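Local coordinates for ESX secretion system protein EccC (Thermomonospora curvata, PDB 4NH0), which is an ATPase of the type VII (ESX) secretion system, which exports proteins such as EsxA and EsxB, and might be its translocase subunit, at residues Pro686-Tyr692 and Trp892-Pro898; Phe765-Phe769 and Tyr799-Val803; Leu770-Trp775 and Ile789-Ala793; Ser1031-Trp1035 and Arg1068-Leu1072. The contacts are given in a common frame with arbitrary orientation. Residue numbers count along the deposited sequence, not the author numbering.

Contact 1: Pro686-Tyr692 and Trp892-Pro898; sequences PQEVQFY and WHGPTAP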
loop_
_atom_site.group_PDB
_atom_site.type_symbol
_atom_site.label_atom_id
_atom_site.label_comp_id
_atom_site.label_asym_id
_atom_site.label_seq_id
_atom_site.Cartn_x
_atom_site.Cartn_y
_atom_site.Cartn_z
ATOM N N PRO A 686 12.761 -5.351 15.686
ATOM C CA PRO A 686 13.118 -6.364 14.684
ATOM C C PRO A 686 12.914 -7.804 15.156
ATOM O O PRO A 686 12.900 -8.715 14.331
ATOM C CB PRO A 686 14.599 -6.088 14.429
ATOM C CG PRO A 686 14.756 -4.645 14.720
ATOM C CD PRO A 686 13.838 -4.365 15.869
ATOM N N GLN A 687 12.764 -8.004 16.462
ATOM C CA GLN A 687 12.479 -9.327 17.003
ATOM C C GLN A 687 10.981 -9.600 17.025
ATOM O O GLN A 687 10.550 -10.728 17.259
ATOM C CB GLN A 687 13.052 -9.469 18.413
ATOM C CG GLN A 687 14.560 -9.609 18.464
ATOM C CD GLN A 687 15.066 -9.887 19.864
ATOM O OE1 GLN A 687 15.671 -10.926 20.122
ATOM N NE2 GLN A 687 14.819 -8.956 20.779
ATOM N N GLU A 688 10.190 -8.560 16.782
ATOM C CA GLU A 688 8.739 -8.687 16.790
ATOM C C GLU A 688 8.184 -8.806 15.376
ATOM O O GLU A 688 7.177 -9.474 15.153
ATOM C CB GLU A 688 8.105 -7.496 17.509
ATOM C CG GLU A 688 8.352 -7.477 19.009
ATOM C CD GLU A 688 7.817 -6.227 19.676
ATOM O OE1 GLU A 688 7.314 -6.328 20.813
ATOM O OE2 GLU A 688 7.906 -5.140 19.068
ATOM N N VAL A 689 8.843 -8.152 14.424
ATOM C CA VAL A 689 8.438 -8.227 13.024
ATOM C C VAL A 689 9.639 -8.429 12.106
ATOM O O VAL A 689 10.742 -7.971 12.400
ATOM C CB VAL A 689 7.679 -6.959 12.578
ATOM C CG1 VAL A 689 6.341 -6.855 13.291
ATOM C CG2 VAL A 689 8.519 -5.719 12.825
ATOM N N GLN A 690 9.420 -9.129 10.997
ATOM C CA GLN A 690 10.452 -9.311 9.983
ATOM C C GLN A 690 9.855 -9.138 8.591
ATOM O O GLN A 690 8.706 -9.506 8.355
ATOM C CB GLN A 690 11.112 -10.685 10.108
ATOM C CG GLN A 690 11.949 -10.870 11.362
ATOM C CD GLN A 690 11.130 -11.333 12.545
ATOM O OE1 GLN A 690 10.207 -12.131 12.400
ATOM N NE2 GLN A 690 11.462 -10.832 13.727
ATOM N N PHE A 691 10.636 -8.579 7.674
ATOM C CA PHE A 691 10.152 -8.312 6.324
ATOM C C PHE A 691 11.044 -8.946 5.265
ATOM O O PHE A 691 12.265 -8.824 5.310
ATOM C CB PHE A 691 10.052 -6.806 6.081
ATOM C CG PHE A 691 9.146 -6.097 7.043
ATOM C CD1 PHE A 691 9.635 -5.600 8.238
ATOM C CD2 PHE A 691 7.804 -5.926 6.752
ATOM C CE1 PHE A 691 8.802 -4.948 9.125
ATOM C CE2 PHE A 691 6.968 -5.276 7.635
ATOM C CZ PHE A 691 7.467 -4.787 8.823
ATOM N N TYR A 692 10.419 -9.626 4.311
ATOM C CA TYR A 692 11.137 -10.242 3.204
ATOM C C TYR A 692 10.458 -9.863 1.895
ATOM O O TYR A 692 9.316 -10.246 1.641
ATOM C CB TYR A 692 11.201 -11.757 3.384
ATOM C CG TYR A 692 11.898 -12.159 4.663
ATOM C CD1 TYR A 692 11.190 -12.301 5.848
ATOM C CD2 TYR A 692 13.267 -12.372 4.690
ATOM C CE1 TYR A 692 11.826 -12.656 7.020
ATOM C CE2 TYR A 692 13.911 -12.728 5.857
ATOM C CZ TYR A 692 13.186 -12.868 7.019
ATOM O OH TYR A 692 13.824 -13.222 8.181
ATOM N N TRP A 892 18.807 0.581 17.355
ATOM C CA TRP A 892 18.644 -0.821 17.718
ATOM C C TRP A 892 19.991 -1.517 17.866
ATOM O O TRP A 892 20.766 -1.602 16.915
ATOM C CB TRP A 892 17.794 -1.549 16.677
ATOM C CG TRP A 892 17.665 -3.012 16.947
ATOM C CD1 TRP A 892 18.332 -4.023 16.322
ATOM C CD2 TRP A 892 16.825 -3.632 17.926
ATOM N NE1 TRP A 892 17.955 -5.235 16.847
ATOM C CE2 TRP A 892 17.029 -5.021 17.834
ATOM C CE3 TRP A 892 15.916 -3.146 18.871
ATOM C CZ2 TRP A 892 16.360 -5.930 18.649
ATOM C CZ3 TRP A 892 15.253 -4.049 19.678
ATOM C CH2 TRP A 892 15.478 -5.424 19.563
ATOM N N HIS A 893 20.259 -2.021 19.066
ATOM C CA HIS A 893 21.525 -2.680 19.353
ATOM C C HIS A 893 21.312 -4.125 19.784
ATOM O O HIS A 893 21.797 -4.549 20.832
ATOM C CB HIS A 893 22.288 -1.917 20.435
ATOM C CG HIS A 893 22.447 -0.458 20.143
ATOM N ND1 HIS A 893 23.435 0.031 19.316
ATOM C CD2 HIS A 893 21.740 0.617 20.563
ATOM C CE1 HIS A 893 23.332 1.347 19.242
ATOM N NE2 HIS A 893 22.312 1.727 19.990
ATOM N N GLY A 894 20.582 -4.877 18.969
ATOM C CA GLY A 894 20.313 -6.273 19.256
ATOM C C GLY A 894 20.322 -7.113 17.996
ATOM O O GLY A 894 20.790 -6.661 16.952
ATOM N N PRO A 895 19.803 -8.345 18.087
ATOM C CA PRO A 895 19.741 -9.247 16.933
ATOM C C PRO A 895 18.837 -8.701 15.834
ATOM O O PRO A 895 17.713 -8.288 16.112
ATOM C CB PRO A 895 19.171 -10.539 17.525
ATOM C CG PRO A 895 18.438 -10.106 18.744
ATOM C CD PRO A 895 19.215 -8.950 19.293
ATOM N N THR A 896 19.333 -8.697 14.602
ATOM C CA THR A 896 18.569 -8.186 13.471
ATOM C C THR A 896 17.633 -9.251 12.915
ATOM O O THR A 896 17.478 -10.321 13.501
ATOM C CB THR A 896 19.494 -7.694 12.344
ATOM O OG1 THR A 896 20.266 -8.792 11.844
ATOM C CG2 THR A 896 20.431 -6.616 12.858
ATOM N N ALA A 897 17.010 -8.951 11.781
ATOM C CA ALA A 897 16.123 -9.903 11.125
ATOM C C ALA A 897 16.929 -11.019 10.476
ATOM O O ALA A 897 17.919 -10.754 9.796
ATOM C CB ALA A 897 15.259 -9.201 10.094
ATOM N N PRO A 898 16.507 -12.272 10.691
ATOM C CA PRO A 898 17.187 -13.444 10.130
ATOM C C PRO A 898 17.243 -13.391 8.609
ATOM O O PRO A 898 16.218 -13.157 7.973
ATOM C CB PRO A 898 16.323 -14.614 10.607
ATOM C CG PRO A 898 15.612 -14.098 11.804
ATOM C CD PRO A 898 15.353 -12.654 11.520
#
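Here the loop between helix 877-891 and strand 907-908, probably part of the connection from the second to the third FtsK domain, packs against the start of strand 689-694, in the parallel part of the mixed sheet of a P-loop domain. Segment 686-692 leads into that strand; segment 892-898 is extended but forms no regular strand. P686 lies in the turn before the strand. P686 CD sits 3.7 Å from the centroid of the six-membered ring of W892, close to the ring normal, a CH-pi contact over the indole face. The indole is held by its own segment, since W892 NE1 donates to P895 O at 3.1 Å. Q687 OE1 comes to 3.2 Å from P895 CG, and Q687 NE2 lies at the edge of the W892 ring. V689 and F691 point away from this loop, and F691 packs on helix 669-683. Q690 points toward it, with Q690 CG 3.9 Å from A897 CB and 3.8 Å from P898 CD. Q690 NE2 donates back to P686 O at 2.6 Å, while Q690 OE1 accepts from G766 N, just before strand 767-772. At the end, Y692 OH donates a very short hydrogen bond of 2.4 Å to P898 O.

Contact 2: Phe765-Phe769 and Tyr799-Val803; sequences FGDVF and YGIHV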
loop_
_atom_site.group_PDB
_atom_site.type_symbol
_atom_site.label_atom_id
_atom_site.label_comp_id
_atom_site.label_asym_id
_atom_site.label_seq_id
_atom_site.Cartn_x
_atom_site.Cartn_y
_atom_site.Cartn_z
ATOM N N PHE A 765 11.832 -16.245 15.029
ATOM C CA PHE A 765 11.044 -15.294 14.257
ATOM C C PHE A 765 9.903 -14.725 15.086
ATOM O O PHE A 765 9.534 -15.281 16.118
ATOM C CB PHE A 765 10.475 -15.956 13.000
ATOM C CG PHE A 765 11.509 -16.322 11.977
ATOM C CD1 PHE A 765 11.922 -15.402 11.033
ATOM C CD2 PHE A 765 12.052 -17.593 11.949
ATOM C CE1 PHE A 765 12.866 -15.738 10.089
ATOM C CE2 PHE A 765 12.996 -17.934 11.004
ATOM C CZ PHE A 765 13.404 -17.005 10.075
ATOM N N GLY A 766 9.345 -13.613 14.622
ATOM C CA GLY A 766 8.145 -13.051 15.210
ATOM C C GLY A 766 7.020 -13.117 14.198
ATOM O O GLY A 766 6.666 -14.197 13.728
ATOM N N ASP A 767 6.457 -11.962 13.859
ATOM C CA ASP A 767 5.492 -11.878 12.770
ATOM C C ASP A 767 6.218 -11.595 11.465
ATOM O O ASP A 767 6.809 -10.532 11.294
ATOM C CB ASP A 767 4.448 -10.797 13.042
ATOM C CG ASP A 767 3.398 -11.238 14.036
ATOM O OD1 ASP A 767 3.620 -11.072 15.251
ATOM O OD2 ASP A 767 2.346 -11.749 13.602
ATOM N N VAL A 768 6.177 -12.554 10.548
ATOM C CA VAL A 768 6.903 -12.435 9.291
ATOM C C VAL A 768 6.015 -11.883 8.186
ATOM O O VAL A 768 4.880 -12.323 8.011
ATOM C CB VAL A 768 7.480 -13.789 8.858
ATOM C CG1 VAL A 768 8.346 -13.627 7.625
ATOM C CG2 VAL A 768 8.286 -14.390 9.987
ATOM N N PHE A 769 6.537 -10.910 7.446
ATOM C CA PHE A 769 5.797 -10.287 6.358
ATOM C C PHE A 769 6.482 -10.523 5.018
ATOM O O PHE A 769 7.621 -10.106 4.811
ATOM C CB PHE A 769 5.641 -8.787 6.609
ATOM C CG PHE A 769 4.800 -8.455 7.806
ATOM C CD1 PHE A 769 5.359 -8.402 9.070
ATOM C CD2 PHE A 769 3.451 -8.189 7.667
ATOM C CE1 PHE A 769 4.585 -8.099 10.172
ATOM C CE2 PHE A 769 2.674 -7.884 8.766
ATOM C CZ PHE A 769 3.242 -7.838 10.019
ATOM N N TYR A 799 -0.451 -18.549 12.160
ATOM C CA TYR A 799 0.897 -18.874 12.601
ATOM C C TYR A 799 1.848 -17.694 12.439
ATOM O O TYR A 799 3.065 -17.862 12.460
ATOM C CB TYR A 799 1.424 -20.090 11.838
ATOM C CG TYR A 799 0.645 -21.353 12.123
ATOM C CD1 TYR A 799 0.746 -21.987 13.352
ATOM C CD2 TYR A 799 -0.192 -21.909 11.169
ATOM C CE1 TYR A 799 0.036 -23.138 13.623
ATOM C CE2 TYR A 799 -0.905 -23.063 11.431
ATOM C CZ TYR A 799 -0.787 -23.671 12.660
ATOM O OH TYR A 799 -1.493 -24.820 12.929
ATOM N N GLY A 800 1.289 -16.501 12.277
ATOM C CA GLY A 800 2.083 -15.287 12.239
ATOM C C GLY A 800 2.808 -15.020 10.935
ATOM O O GLY A 800 3.795 -14.286 10.910
ATOM N N ILE A 801 2.326 -15.612 9.849
ATOM C CA ILE A 801 2.881 -15.332 8.532
ATOM C C ILE A 801 1.907 -14.471 7.739
ATOM O O ILE A 801 0.785 -14.886 7.456
ATOM C CB ILE A 801 3.193 -16.620 7.745
ATOM C CG1 ILE A 801 4.469 -17.279 8.269
ATOM C CG2 ILE A 801 3.374 -16.311 6.273
ATOM C CD1 ILE A 801 4.272 -18.143 9.489
ATOM N N HIS A 802 2.339 -13.263 7.395
ATOM C CA HIS A 802 1.499 -12.336 6.652
ATOM C C HIS A 802 2.019 -12.153 5.235
ATOM O O HIS A 802 3.225 -12.189 5.000
ATOM C CB HIS A 802 1.440 -10.975 7.349
ATOM C CG HIS A 802 1.134 -11.048 8.812
ATOM N ND1 HIS A 802 -0.080 -10.664 9.337
ATOM C CD2 HIS A 802 1.890 -11.444 9.862
ATOM C CE1 HIS A 802 -0.062 -10.829 10.647
ATOM N NE2 HIS A 802 1.121 -11.302 10.991
ATOM N N VAL A 803 1.104 -11.955 4.292
ATOM C CA VAL A 803 1.491 -11.575 2.942
ATOM C C VAL A 803 1.081 -10.131 2.681
ATOM O O VAL A 803 -0.003 -9.698 3.071
ATOM C CB VAL A 803 0.868 -12.504 1.872
ATOM C CG1 VAL A 803 1.432 -13.909 1.995
ATOM C CG2 VAL A 803 -0.646 -12.524 1.980
#
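Strands 767-769 and 801-803 run parallel, with their axes 4.8 Å apart at closest approach and 24° between their directions. V768 pairs with I801 and F769 with H802. Two backbone hydrogen bonds tie them: V768 N to G800 O at 3.0 Å and H802 N to V768 O at 2.8 Å. D767 CA and F769 CA add CA-H...O contacts, each 3.5 Å, to G800 O and H802 O respectively. G800 has a positive phi, which favours glycine. An ideal CB there would also point at D767 and G766.

F769 and H802 share one face of the sheet. Their rings form an offset stack, with centroids 4.5 Å apart and planes at 16°. H802 NE2 also donates to D767 OD2 at 2.9 Å, although the position of that oxygen is less certain. The same carboxylate makes a salt bridge with R752, and H802 ND1 donates to G657 O, so both side chains are tied further into the domain. V768 and I801 lie on the other face, where V768 packs against L732 of helix 719-742. Strand 689-694 flanks strand 767-772 on its other edge, and F691 there meets the F769 ring.

These are neighbouring strands in the parallel part of the mixed sheet of the P-loop NTPase core of the second FtsK domain.

Contact 3: Leu770-Trp775 and Ile789-Ala793; sequences LVVDNW and ITQLA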
loop_
_atom_site.group_PDB
_atom_site.type_symbol
_atom_site.label_atom_id
_atom_site.label_comp_id
_atom_site.label_asym_id
_atom_site.label_seq_id
_atom_site.Cartn_x
_atom_site.Cartn_y
_atom_site.Cartn_z
ATOM N N LEU A 770 5.783 -11.200 4.114
ATOM C CA LEU A 770 6.288 -11.427 2.765
ATOM C C LEU A 770 5.719 -10.386 1.811
ATOM O O LEU A 770 4.521 -10.376 1.532
ATOM C CB LEU A 770 5.937 -12.836 2.288
ATOM C CG LEU A 770 6.348 -13.189 0.859
ATOM C CD1 LEU A 770 7.857 -13.152 0.713
ATOM C CD2 LEU A 770 5.804 -14.551 0.468
ATOM N N VAL A 771 6.583 -9.507 1.313
ATOM C CA VAL A 771 6.144 -8.401 0.472
ATOM C C VAL A 771 6.444 -8.638 -1.003
ATOM O O VAL A 771 7.578 -8.937 -1.377
ATOM C CB VAL A 771 6.804 -7.081 0.905
ATOM C CG1 VAL A 771 6.228 -5.920 0.115
ATOM C CG2 VAL A 771 6.611 -6.857 2.393
ATOM N N VAL A 772 5.418 -8.505 -1.835
ATOM C CA VAL A 772 5.579 -8.581 -3.281
ATOM C C VAL A 772 5.058 -7.297 -3.913
ATOM O O VAL A 772 3.897 -6.935 -3.728
ATOM C CB VAL A 772 4.841 -9.792 -3.875
ATOM C CG1 VAL A 772 4.982 -9.808 -5.386
ATOM C CG2 VAL A 772 5.374 -11.082 -3.276
ATOM N N ASP A 773 5.918 -6.608 -4.655
ATOM C CA ASP A 773 5.582 -5.291 -5.185
ATOM C C ASP A 773 4.640 -5.366 -6.387
ATOM O O ASP A 773 3.668 -4.620 -6.464
ATOM C CB ASP A 773 6.855 -4.537 -5.563
ATOM C CG ASP A 773 6.685 -3.032 -5.494
ATOM O OD1 ASP A 773 5.533 -2.558 -5.542
ATOM O OD2 ASP A 773 7.708 -2.323 -5.396
ATOM N N ASN A 774 4.930 -6.259 -7.327
ATOM C CA ASN A 774 4.067 -6.440 -8.490
ATOM C C ASN A 774 3.688 -7.900 -8.655
ATOM O O ASN A 774 4.453 -8.692 -9.204
ATOM C CB ASN A 774 4.753 -5.927 -9.751
ATOM C CG ASN A 774 3.802 -5.732 -10.913
ATOM O OD1 ASN A 774 2.771 -6.394 -11.014
ATOM N ND2 ASN A 774 4.155 -4.820 -11.810
ATOM N N TRP A 775 2.498 -8.245 -8.177
ATOM C CA TRP A 775 2.021 -9.619 -8.204
ATOM C C TRP A 775 1.921 -10.162 -9.623
ATOM O O TRP A 775 2.125 -11.352 -9.853
ATOM C CB TRP A 775 0.664 -9.717 -7.514
ATOM C CG TRP A 775 0.125 -11.107 -7.461
ATOM C CD1 TRP A 775 -0.814 -11.654 -8.283
ATOM C CD2 TRP A 775 0.499 -12.135 -6.538
ATOM N NE1 TRP A 775 -1.052 -12.958 -7.927
ATOM C CE2 TRP A 775 -0.257 -13.278 -6.858
ATOM C CE3 TRP A 775 1.398 -12.200 -5.471
ATOM C CZ2 TRP A 775 -0.142 -14.469 -6.151
ATOM C CZ3 TRP A 775 1.510 -13.383 -4.769
ATOM C CH2 TRP A 775 0.747 -14.503 -5.114
ATOM N N ILE A 789 3.018 -18.991 -2.683
ATOM C CA ILE A 789 2.673 -17.867 -1.821
ATOM C C ILE A 789 1.181 -17.871 -1.489
ATOM O O ILE A 789 0.769 -17.402 -0.432
ATOM C CB ILE A 789 3.067 -16.524 -2.477
ATOM C CG1 ILE A 789 4.576 -16.477 -2.716
ATOM C CG2 ILE A 789 2.652 -15.347 -1.616
ATOM C CD1 ILE A 789 5.076 -15.139 -3.215
ATOM N N THR A 790 0.377 -18.426 -2.389
ATOM C CA THR A 790 -1.065 -18.501 -2.180
ATOM C C THR A 790 -1.401 -19.334 -0.947
ATOM O O THR A 790 -2.230 -18.937 -0.129
ATOM C CB THR A 790 -1.784 -19.098 -3.401
ATOM O OG1 THR A 790 -1.520 -18.289 -4.553
ATOM C CG2 THR A 790 -3.284 -19.153 -3.166
ATOM N N GLN A 791 -0.752 -20.485 -0.811
ATOM C CA GLN A 791 -0.997 -21.353 0.333
ATOM C C GLN A 791 -0.407 -20.768 1.611
ATOM O O GLN A 791 -0.890 -21.049 2.705
ATOM C CB GLN A 791 -0.435 -22.752 0.084
ATOM C CG GLN A 791 -1.495 -23.763 -0.321
ATOM C CD GLN A 791 -1.072 -25.192 -0.058
ATOM O OE1 GLN A 791 -0.068 -25.664 -0.591
ATOM N NE2 GLN A 791 -1.836 -25.890 0.774
ATOM N N LEU A 792 0.641 -19.962 1.469
ATOM C CA LEU A 792 1.187 -19.224 2.601
ATOM C C LEU A 792 0.109 -18.338 3.201
ATOM O O LEU A 792 -0.038 -18.256 4.417
ATOM C CB LEU A 792 2.387 -18.375 2.179
ATOM C CG LEU A 792 3.790 -18.937 2.402
ATOM C CD1 LEU A 792 3.954 -20.286 1.728
ATOM C CD2 LEU A 792 4.830 -17.953 1.890
ATOM N N ALA A 793 -0.652 -17.685 2.331
ATOM C CA ALA A 793 -1.717 -16.794 2.762
ATOM C C ALA A 793 -2.911 -17.571 3.305
ATOM O O ALA A 793 -3.628 -17.090 4.180
ATOM C CB ALA A 793 -2.150 -15.904 1.612
#
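I789 begins this part of helix 784-795 and points at the strand. I789 CD1 lies 3.8 Å from L770 CD2 and 4.1 Å from V772 CG2, while I789 CG2 is 3.9 Å from W775 CZ3, at the edge of the indole. T790 is more peripheral, with T790 OG1 4.4 Å from W775 CZ2. L792 returns to the strand and sets L792 CD2 3.8 Å from L770 CD2. A793 turns to V803 on the adjoining strand.

The contact is mainly apolar. The directions of the two short segments differ by 132°, and their axes come no closer than 11.3 Å, leaving room for a layer of side chains. N774 is the N-cap of helix 775-781, through weak hydrogen bonds. This is a helix packed on the parallel part of the sheet, within the beta-alpha-beta crossover from strand 767-772 to strand 801-807. By sequence, 767-772 is probably the Walker B strand, with N774 where the first FtsK domain has E425, its inferred active-site residue; probably only that domain hydrolyses ATP.

Contact 4: Ser1031-Trp1035 and Arg1068-Leu1072; sequences SRSWW and RDIGL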
loop_
_atom_site.group_PDB
_atom_site.type_symbol
_atom_site.label_atom_id
_atom_site.label_comp_id
_atom_site.label_asym_id
_atom_site.label_seq_id
_atom_site.Cartn_x
_atom_site.Cartn_y
_atom_site.Cartn_z
ATOM N N SER A 1031 16.060 -62.063 -3.778
ATOM C CA SER A 1031 17.097 -62.272 -2.775
ATOM C C SER A 1031 18.470 -62.440 -3.410
ATOM O O SER A 1031 19.488 -62.347 -2.725
ATOM C CB SER A 1031 16.772 -63.493 -1.913
ATOM O OG SER A 1031 16.764 -64.676 -2.691
ATOM N N ARG A 1032 18.487 -62.687 -4.718
ATOM C CA ARG A 1032 19.725 -62.901 -5.466
ATOM C C ARG A 1032 20.555 -64.012 -4.835
ATOM O O ARG A 1032 21.716 -63.814 -4.479
ATOM C CB ARG A 1032 20.532 -61.605 -5.547
ATOM C CG ARG A 1032 19.774 -60.467 -6.206
ATOM C CD ARG A 1032 20.456 -59.130 -5.984
ATOM N NE ARG A 1032 19.680 -58.037 -6.561
ATOM C CZ ARG A 1032 18.632 -57.475 -5.968
ATOM N NH1 ARG A 1032 18.232 -57.904 -4.779
ATOM N NH2 ARG A 1032 17.982 -56.486 -6.564
ATOM N N SER A 1033 19.943 -65.184 -4.706
ATOM C CA SER A 1033 20.558 -66.312 -4.020
ATOM C C SER A 1033 21.475 -67.122 -4.930
ATOM O O SER A 1033 22.487 -67.659 -4.483
ATOM C CB SER A 1033 19.476 -67.227 -3.444
ATOM O OG SER A 1033 18.435 -66.472 -2.847
ATOM N N TRP A 1034 21.118 -67.198 -6.209
ATOM C CA TRP A 1034 21.790 -68.095 -7.146
ATOM C C TRP A 1034 23.231 -67.694 -7.449
ATOM O O TRP A 1034 23.974 -68.459 -8.061
ATOM C CB TRP A 1034 20.995 -68.180 -8.451
ATOM C CG TRP A 1034 21.044 -66.937 -9.282
ATOM C CD1 TRP A 1034 21.913 -66.664 -10.296
ATOM C CD2 TRP A 1034 20.181 -65.798 -9.176
ATOM N NE1 TRP A 1034 21.649 -65.426 -10.827
ATOM C CE2 TRP A 1034 20.590 -64.875 -10.157
ATOM C CE3 TRP A 1034 19.106 -65.469 -8.346
ATOM C CZ2 TRP A 1034 19.962 -63.645 -10.330
ATOM C CZ3 TRP A 1034 18.483 -64.249 -8.522
ATOM C CH2 TRP A 1034 18.913 -63.351 -9.504
ATOM N N TRP A 1035 23.628 -66.497 -7.030
ATOM C CA TRP A 1035 25.009 -66.067 -7.201
ATOM C C TRP A 1035 25.524 -65.356 -5.958
ATOM O O TRP A 1035 24.756 -64.750 -5.211
ATOM C CB TRP A 1035 25.153 -65.156 -8.423
ATOM C CG TRP A 1035 24.427 -63.850 -8.308
ATOM C CD1 TRP A 1035 23.168 -63.574 -8.747
ATOM C CD2 TRP A 1035 24.923 -62.637 -7.725
ATOM N NE1 TRP A 1035 22.843 -62.268 -8.470
ATOM C CE2 TRP A 1035 23.905 -61.671 -7.843
ATOM C CE3 TRP A 1035 26.127 -62.277 -7.113
ATOM C CZ2 TRP A 1035 24.053 -60.370 -7.372
ATOM C CZ3 TRP A 1035 26.271 -60.984 -6.646
ATOM C CH2 TRP A 1035 25.241 -60.047 -6.778
ATOM N N ARG A 1068 19.535 -55.271 -12.281
ATOM C CA ARG A 1068 18.984 -55.362 -10.936
ATOM C C ARG A 1068 19.074 -56.788 -10.400
ATOM O O ARG A 1068 19.362 -57.001 -9.224
ATOM C CB ARG A 1068 17.533 -54.878 -10.923
ATOM C CG ARG A 1068 16.971 -54.632 -9.535
ATOM C CD ARG A 1068 15.740 -53.746 -9.601
ATOM N NE ARG A 1068 16.004 -52.517 -10.345
ATOM C CZ ARG A 1068 15.127 -51.530 -10.495
ATOM N NH1 ARG A 1068 13.922 -51.621 -9.951
ATOM N NH2 ARG A 1068 15.457 -50.450 -11.189
ATOM N N ASP A 1069 18.833 -57.761 -11.273
ATOM C CA ASP A 1069 18.920 -59.168 -10.896
ATOM C C ASP A 1069 20.372 -59.593 -10.718
ATOM O O ASP A 1069 20.658 -60.622 -10.108
ATOM C CB ASP A 1069 18.234 -60.049 -11.940
ATOM C CG ASP A 1069 16.726 -59.896 -11.929
ATOM O OD1 ASP A 1069 16.161 -59.650 -10.843
ATOM O OD2 ASP A 1069 16.106 -60.026 -13.005
ATOM N N ILE A 1070 21.287 -58.798 -11.261
ATOM C CA ILE A 1070 22.711 -59.025 -11.066
ATOM C C ILE A 1070 23.293 -57.867 -10.261
ATOM O O ILE A 1070 22.549 -57.045 -9.731
ATOM C CB ILE A 1070 23.450 -59.180 -12.407
ATOM C CG1 ILE A 1070 23.301 -57.916 -13.252
ATOM C CG2 ILE A 1070 22.913 -60.379 -13.169
ATOM C CD1 ILE A 1070 23.824 -58.061 -14.665
ATOM N N GLY A 1071 24.616 -57.800 -10.162
ATOM C CA GLY A 1071 25.254 -56.773 -9.359
ATOM C C GLY A 1071 25.923 -55.684 -10.174
ATOM O O GLY A 1071 27.048 -55.282 -9.881
ATOM N N LEU A 1072 25.224 -55.196 -11.192
ATOM C CA LEU A 1072 25.794 -54.210 -12.103
ATOM C C LEU A 1072 25.299 -52.798 -11.807
ATOM O O LEU A 1072 24.123 -52.591 -11.513
ATOM C CB LEU A 1072 25.474 -54.585 -13.551
ATOM C CG LEU A 1072 26.100 -53.728 -14.652
ATOM C CD1 LEU A 1072 27.610 -53.695 -14.509
ATOM C CD2 LEU A 1072 25.702 -54.256 -16.018
#
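The carbonyl of R1068 receives two hydrogen bonds from one guanidinium: R1032 NE donates to R1068 O at 2.9 Å and R1032 NH2 to the same oxygen at 3.0 Å. The oxygen lies near the guanidinium plane, at its edge, where both N-H groups can reach it. A third hydrogen bond runs from W1035 NE1 to D1069 O at 3.2 Å. Side chains of one loop thus hold successive backbone carbonyls of the other.

R1032 is the first residue past helix 1026-1031 and has positive phi. There the chain leaves the helix with the R1032 side chain directed at the partner loop. R1032 NH2 also lies 3.6 Å from R1068 CG.

Packing surrounds these bonds. W1034 CZ2 comes to 3.1 Å from D1069 O, and W1034 CH2 to 4.2 Å from D1069 CB. The indole nitrogen of W1034 is turned to a different partner, the carbonyl of R1018. W1035 CZ2 lies 3.8 Å from G1071 N and 3.9 Å from I1070 C. An ideal CB on G1071 would be only 3.3 Å from W1035 CH2, a tight fit. I1070 points away and packs on M1015 of helix 1001-1017.

The contact joins two connections at one end of the sheet of the third FtsK domain, which has a P-loop core: the loop entering strand 1039-1045 and the one entering strand 1072-1078.

How the contacts relate
Contacts 1, 2 and 3 form a continuous patch of the second FtsK domain. Strand 767-772 takes part in contacts 2 and 3, and strand 689-694 of contact 1 lies beside it. Q690 O is 2.7 Å from F769 N, Y692 O is 2.9 Å from V771 N, and H802 O is 2.9 Å from L770 N, all probable hydrogen bonds. Contact 3, alone of the three, approaches the nucleotide site: the V772 side chain is about 10 Å from the bound magnesium and about 12 Å from ATP. Contacts 1 and 2 lie away from the annotated sites. Contact 4 is separate, in the third FtsK domain, its centre about 52 to 58 Å from the other centres.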